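Local structure of cortical-lytic enzyme (Bacillus cereus, 4S3J) at residues F141-L149 and I195-T206. The protein acts as an N-acetylglucosaminidase in spore germination, probably cleaving partially degraded cortex peptidoglycan and recognising its muramic acid delta-lactam residues. Sequence-based numbering, arbitrary orientation.
Sequences FEAKRDGTL and IQNKFITNILQT
Asn-202 and Lys-198, one turn apart on helix 193-210, bind the successive carbonyls of Gly-147 and Asp-146. Asn-202 suits its place as a short amide offering an N-H to a nearby carbonyl: ND2 donates to Gly-147 O at 2.8 Å in a nearly straight bond (168° at the hydrogen); the acceptor lies in the plane of the amide, whereas the nitrogen stands above the carbonyl plane. The same oxygen receives a CA-H...O contact from Phe-199 CA at 3.3 Å. Lys-198 has the length to reach both a carbonyl and water: extended beyond CG, which is anti to its backbone N (chi1 177°), it brings NZ to 3.1 Å from Asp-146 O, and a water links this ammonium to Asp-146 OD2.

The loop is braced from within. Lys-144 to Gly-147 form a type I beta turn, Lys-144 N bonds to Thr-148 O, and the carboxylate of Asp-146 takes two donors through OD1: Thr-148 N, closing an Asx turn, and Thr-148 OG1. Glycine suits position 147 because phi is positive and, with no side chain, its backbone lies directly on the helix, 4.1 Å from Gly-147 CA to Phe-199 CA.

Apolar groups seal the buried side. The Phe-199 ring has Gly-147 O at its edge, in plane, and Ile-203 CD1 over the centre of one face, while its far end meets Ala-143 CB (3.6 Å from CZ) and Leu-149 CD2. Small Ala-143 lets the ring come close to the strand. Leu-149 CD1 meets Ile-203 and Thr-206, and Thr-206 CG2 meets Phe-141 CE2 at 3.6 Å. Ile-189 of helix 183-191 also touches Phe-199 and Ala-143.

Here the beta hairpin joining strands 135-143 and 149-150 rests on an outer helix of the family 18 TIM barrel, the side chain of Ala-143 about 12 Å from that of Glu-220, the probable proton donor.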
loop_
_atom_site.group_PDB
_atom_site.type_symbol
_atom_site.label_atom_id
_atom_site.label_comp_id
_atom_site.label_asym_id
_atom_site.label_seq_id
_atom_site.Cartn_x
_atom_site.Cartn_y
_atom_site.Cartn_z
ATOM N N PHE A 141 5.362 -10.159 16.029
ATOM C CA PHE A 141 5.932 -11.096 17.003
ATOM C C PHE A 141 7.428 -11.157 16.751
ATOM O O PHE A 141 7.842 -11.444 15.628
ATOM C CB PHE A 141 5.348 -12.490 16.836
ATOM C CG PHE A 141 3.918 -12.634 17.271
ATOM C CD1 PHE A 141 2.892 -12.027 16.546
ATOM C CD2 PHE A 141 3.585 -13.405 18.374
ATOM C CE1 PHE A 141 1.583 -12.176 16.932
ATOM C CE2 PHE A 141 2.256 -13.555 18.760
ATOM C CZ PHE A 141 1.260 -12.941 18.034
ATOM N N GLU A 142 8.244 -10.908 17.772
ATOM C CA GLU A 142 9.690 -10.920 17.606
ATOM C C GLU A 142 10.246 -12.286 17.995
ATOM O O GLU A 142 9.972 -12.775 19.082
ATOM C CB GLU A 142 10.337 -9.806 18.441
ATOM C CG GLU A 142 9.809 -8.425 17.999
ATOM C CD GLU A 142 10.384 -7.231 18.747
ATOM O OE1 GLU A 142 11.105 -7.414 19.746
ATOM O OE2 GLU A 142 10.091 -6.089 18.320
ATOM N N ALA A 143 10.997 -12.893 17.083
ATOM C CA ALA A 143 11.651 -14.174 17.319
ATOM C C ALA A 143 12.728 -13.998 18.371
ATOM O O ALA A 143 13.385 -12.960 18.412
ATOM C CB ALA A 143 12.247 -14.690 16.036
ATOM N N LYS A 144 12.927 -15.034 19.186
ATOM C CA LYS A 144 13.928 -15.034 20.262
ATOM C C LYS A 144 14.892 -16.183 20.064
ATOM O O LYS A 144 14.573 -17.152 19.390
ATOM C CB LYS A 144 13.232 -15.110 21.627
ATOM C CG LYS A 144 12.493 -13.822 21.949
ATOM C CD LYS A 144 11.432 -13.965 23.032
ATOM C CE LYS A 144 11.922 -14.539 24.344
ATOM N NZ LYS A 144 10.738 -14.875 25.193
ATOM N N ARG A 145 16.068 -16.070 20.683
ATOM C CA ARG A 145 17.142 -17.033 20.479
ATOM C C ARG A 145 16.862 -18.402 21.092
ATOM O O ARG A 145 17.561 -19.370 20.776
ATOM C CB ARG A 145 18.439 -16.461 21.038
ATOM C CG ARG A 145 19.018 -15.355 20.172
ATOM C CD ARG A 145 20.243 -14.715 20.814
ATOM N NE ARG A 145 20.649 -13.520 20.072
ATOM C CZ ARG A 145 21.901 -13.175 19.804
ATOM N NH1 ARG A 145 22.931 -13.907 20.261
ATOM N NH2 ARG A 145 22.135 -12.075 19.098
ATOM N N ASP A 146 15.857 -18.492 21.964
ATOM C CA ASP A 146 15.434 -19.785 22.513
ATOM C C ASP A 146 14.267 -20.390 21.733
ATOM O O ASP A 146 13.716 -21.408 22.132
ATOM C CB ASP A 146 15.079 -19.639 23.996
ATOM C CG ASP A 146 13.905 -18.719 24.250
ATOM O OD1 ASP A 146 13.402 -18.096 23.299
ATOM O OD2 ASP A 146 13.511 -18.591 25.430
ATOM N N GLY A 147 13.916 -19.785 20.604
ATOM C CA GLY A 147 12.882 -20.326 19.745
ATOM C C GLY A 147 11.472 -20.001 20.193
ATOM O O GLY A 147 10.530 -20.662 19.775
ATOM N N THR A 148 11.326 -19.013 21.067
ATOM C CA THR A 148 10.007 -18.539 21.471
ATOM C C THR A 148 9.756 -17.200 20.780
ATOM O O THR A 148 10.641 -16.673 20.099
ATOM C CB THR A 148 9.881 -18.375 23.019
ATOM O OG1 THR A 148 10.739 -17.327 23.486
ATOM C CG2 THR A 148 10.203 -19.692 23.726
ATOM N N LEU A 149 8.541 -16.679 20.946
ATOM C CA LEU A 149 8.120 -15.415 20.353
ATOM C C LEU A 149 7.737 -14.413 21.438
ATOM O O LEU A 149 7.109 -14.780 22.431
ATOM C CB LEU A 149 6.917 -15.634 19.431
ATOM C CG LEU A 149 7.065 -16.551 18.197
ATOM C CD1 LEU A 149 5.694 -16.855 17.560
ATOM C CD2 LEU A 149 7.967 -15.919 17.154
ATOM N N ILE A 195 16.806 -25.646 18.159
ATOM C CA ILE A 195 16.083 -24.390 18.364
ATOM C C ILE A 195 15.056 -24.174 17.259
ATOM O O ILE A 195 13.924 -23.794 17.542
ATOM C CB ILE A 195 17.055 -23.203 18.415
ATOM C CG1 ILE A 195 17.908 -23.290 19.685
ATOM C CG2 ILE A 195 16.315 -21.867 18.373
ATOM C CD1 ILE A 195 19.052 -22.333 19.724
ATOM N N GLN A 196 15.431 -24.443 16.013
ATOM C CA GLN A 196 14.512 -24.223 14.894
ATOM C C GLN A 196 13.282 -25.124 15.029
ATOM O O GLN A 196 12.172 -24.717 14.726
ATOM C CB GLN A 196 15.213 -24.456 13.551
ATOM C CG GLN A 196 14.345 -24.129 12.359
ATOM C CD GLN A 196 15.055 -24.345 11.039
ATOM O OE1 GLN A 196 14.622 -25.154 10.218
ATOM N NE2 GLN A 196 16.122 -23.598 10.810
ATOM N N ASN A 197 13.475 -26.357 15.498
ATOM C CA ASN A 197 12.344 -27.267 15.646
ATOM C C ASN A 197 11.364 -26.765 16.705
ATOM O O ASN A 197 10.145 -26.790 16.508
ATOM C CB ASN A 197 12.842 -28.669 16.015
ATOM C CG ASN A 197 11.711 -29.646 16.242
ATOM O OD1 ASN A 197 10.928 -29.923 15.338
ATOM N ND2 ASN A 197 11.608 -30.161 17.465
ATOM N N LYS A 198 11.911 -26.268 17.808
ATOM C CA LYS A 198 11.111 -25.678 18.879
ATOM C C LYS A 198 10.393 -24.427 18.387
ATOM O O LYS A 198 9.228 -24.199 18.696
ATOM C CB LYS A 198 11.997 -25.316 20.071
ATOM C CG LYS A 198 11.261 -24.628 21.219
ATOM C CD LYS A 198 12.150 -24.458 22.453
ATOM C CE LYS A 198 11.468 -23.584 23.508
ATOM N NZ LYS A 198 12.429 -22.997 24.497
ATOM N N PHE A 199 11.117 -23.634 17.611
ATOM C CA PHE A 199 10.592 -22.396 17.025
ATOM C C PHE A 199 9.367 -22.679 16.168
ATOM O O PHE A 199 8.317 -22.032 16.334
ATOM C CB PHE A 199 11.711 -21.720 16.210
ATOM C CG PHE A 199 11.385 -20.328 15.695
ATOM C CD1 PHE A 199 10.911 -19.342 16.549
ATOM C CD2 PHE A 199 11.635 -20.003 14.383
ATOM C CE1 PHE A 199 10.646 -18.065 16.086
ATOM C CE2 PHE A 199 11.373 -18.720 13.907
ATOM C CZ PHE A 199 10.894 -17.750 14.779
ATOM N N ILE A 200 9.486 -23.630 15.250
ATOM C CA ILE A 200 8.374 -23.933 14.351
ATOM C C ILE A 200 7.192 -24.474 15.157
ATOM O O ILE A 200 6.048 -24.140 14.896
ATOM C CB ILE A 200 8.789 -24.940 13.252
ATOM C CG1 ILE A 200 9.856 -24.309 12.362
ATOM C CG2 ILE A 200 7.585 -25.368 12.423
ATOM C CD1 ILE A 200 10.463 -25.236 11.354
ATOM N N THR A 201 7.474 -25.305 16.154
ATOM C CA THR A 201 6.418 -25.805 17.024
ATOM C C THR A 201 5.675 -24.658 17.708
ATOM O O THR A 201 4.442 -24.644 17.733
ATOM C CB THR A 201 7.000 -26.767 18.087
ATOM O OG1 THR A 201 7.474 -27.946 17.429
ATOM C CG2 THR A 201 5.953 -27.173 19.099
ATOM N N ASN A 202 6.412 -23.683 18.231
ATOM C CA ASN A 202 5.793 -22.551 18.927
ATOM C C ASN A 202 4.994 -21.652 17.985
ATOM O O ASN A 202 3.957 -21.099 18.366
ATOM C CB ASN A 202 6.843 -21.705 19.655
ATOM C CG ASN A 202 7.348 -22.372 20.916
ATOM O OD1 ASN A 202 6.604 -23.088 21.588
ATOM N ND2 ASN A 202 8.618 -22.149 21.240
ATOM N N ILE A 203 5.506 -21.492 16.769
ATOM C CA ILE A 203 4.815 -20.720 15.730
ATOM C C ILE A 203 3.457 -21.344 15.409
ATOM O O ILE A 203 2.455 -20.636 15.299
ATOM C CB ILE A 203 5.670 -20.632 14.451
ATOM C CG1 ILE A 203 6.876 -19.723 14.705
ATOM C CG2 ILE A 203 4.846 -20.114 13.257
ATOM C CD1 ILE A 203 7.954 -19.841 13.649
ATOM N N LEU A 204 3.422 -22.662 15.243
ATOM C CA LEU A 204 2.170 -23.336 14.913
ATOM C C LEU A 204 1.161 -23.235 16.057
ATOM O O LEU A 204 -0.031 -23.021 15.812
ATOM C CB LEU A 204 2.414 -24.802 14.584
ATOM C CG LEU A 204 3.308 -25.090 13.384
ATOM C CD1 LEU A 204 3.611 -26.583 13.287
ATOM C CD2 LEU A 204 2.670 -24.602 12.126
ATOM N N GLN A 205 1.624 -23.394 17.298
ATOM C CA GLN A 205 0.727 -23.273 18.443
ATOM C C GLN A 205 0.192 -21.845 18.579
ATOM O O GLN A 205 -0.979 -21.653 18.888
ATOM C CB GLN A 205 1.434 -23.668 19.741
ATOM C CG GLN A 205 1.588 -25.161 19.917
ATOM C CD GLN A 205 2.489 -25.515 21.081
ATOM O OE1 GLN A 205 3.019 -24.633 21.769
ATOM N NE2 GLN A 205 2.669 -26.813 21.310
ATOM N N THR A 206 1.037 -20.853 18.325
ATOM C CA THR A 206 0.601 -19.450 18.361
ATOM C C THR A 206 -0.434 -19.157 17.260
ATOM O O THR A 206 -1.480 -18.567 17.535
ATOM C CB THR A 206 1.808 -18.489 18.230
ATOM O OG1 THR A 206 2.710 -18.688 19.322
ATOM C CG2 THR A 206 1.356 -17.032 18.221
HETATM O O HOH W 1 12.433 -21.221 26.996
#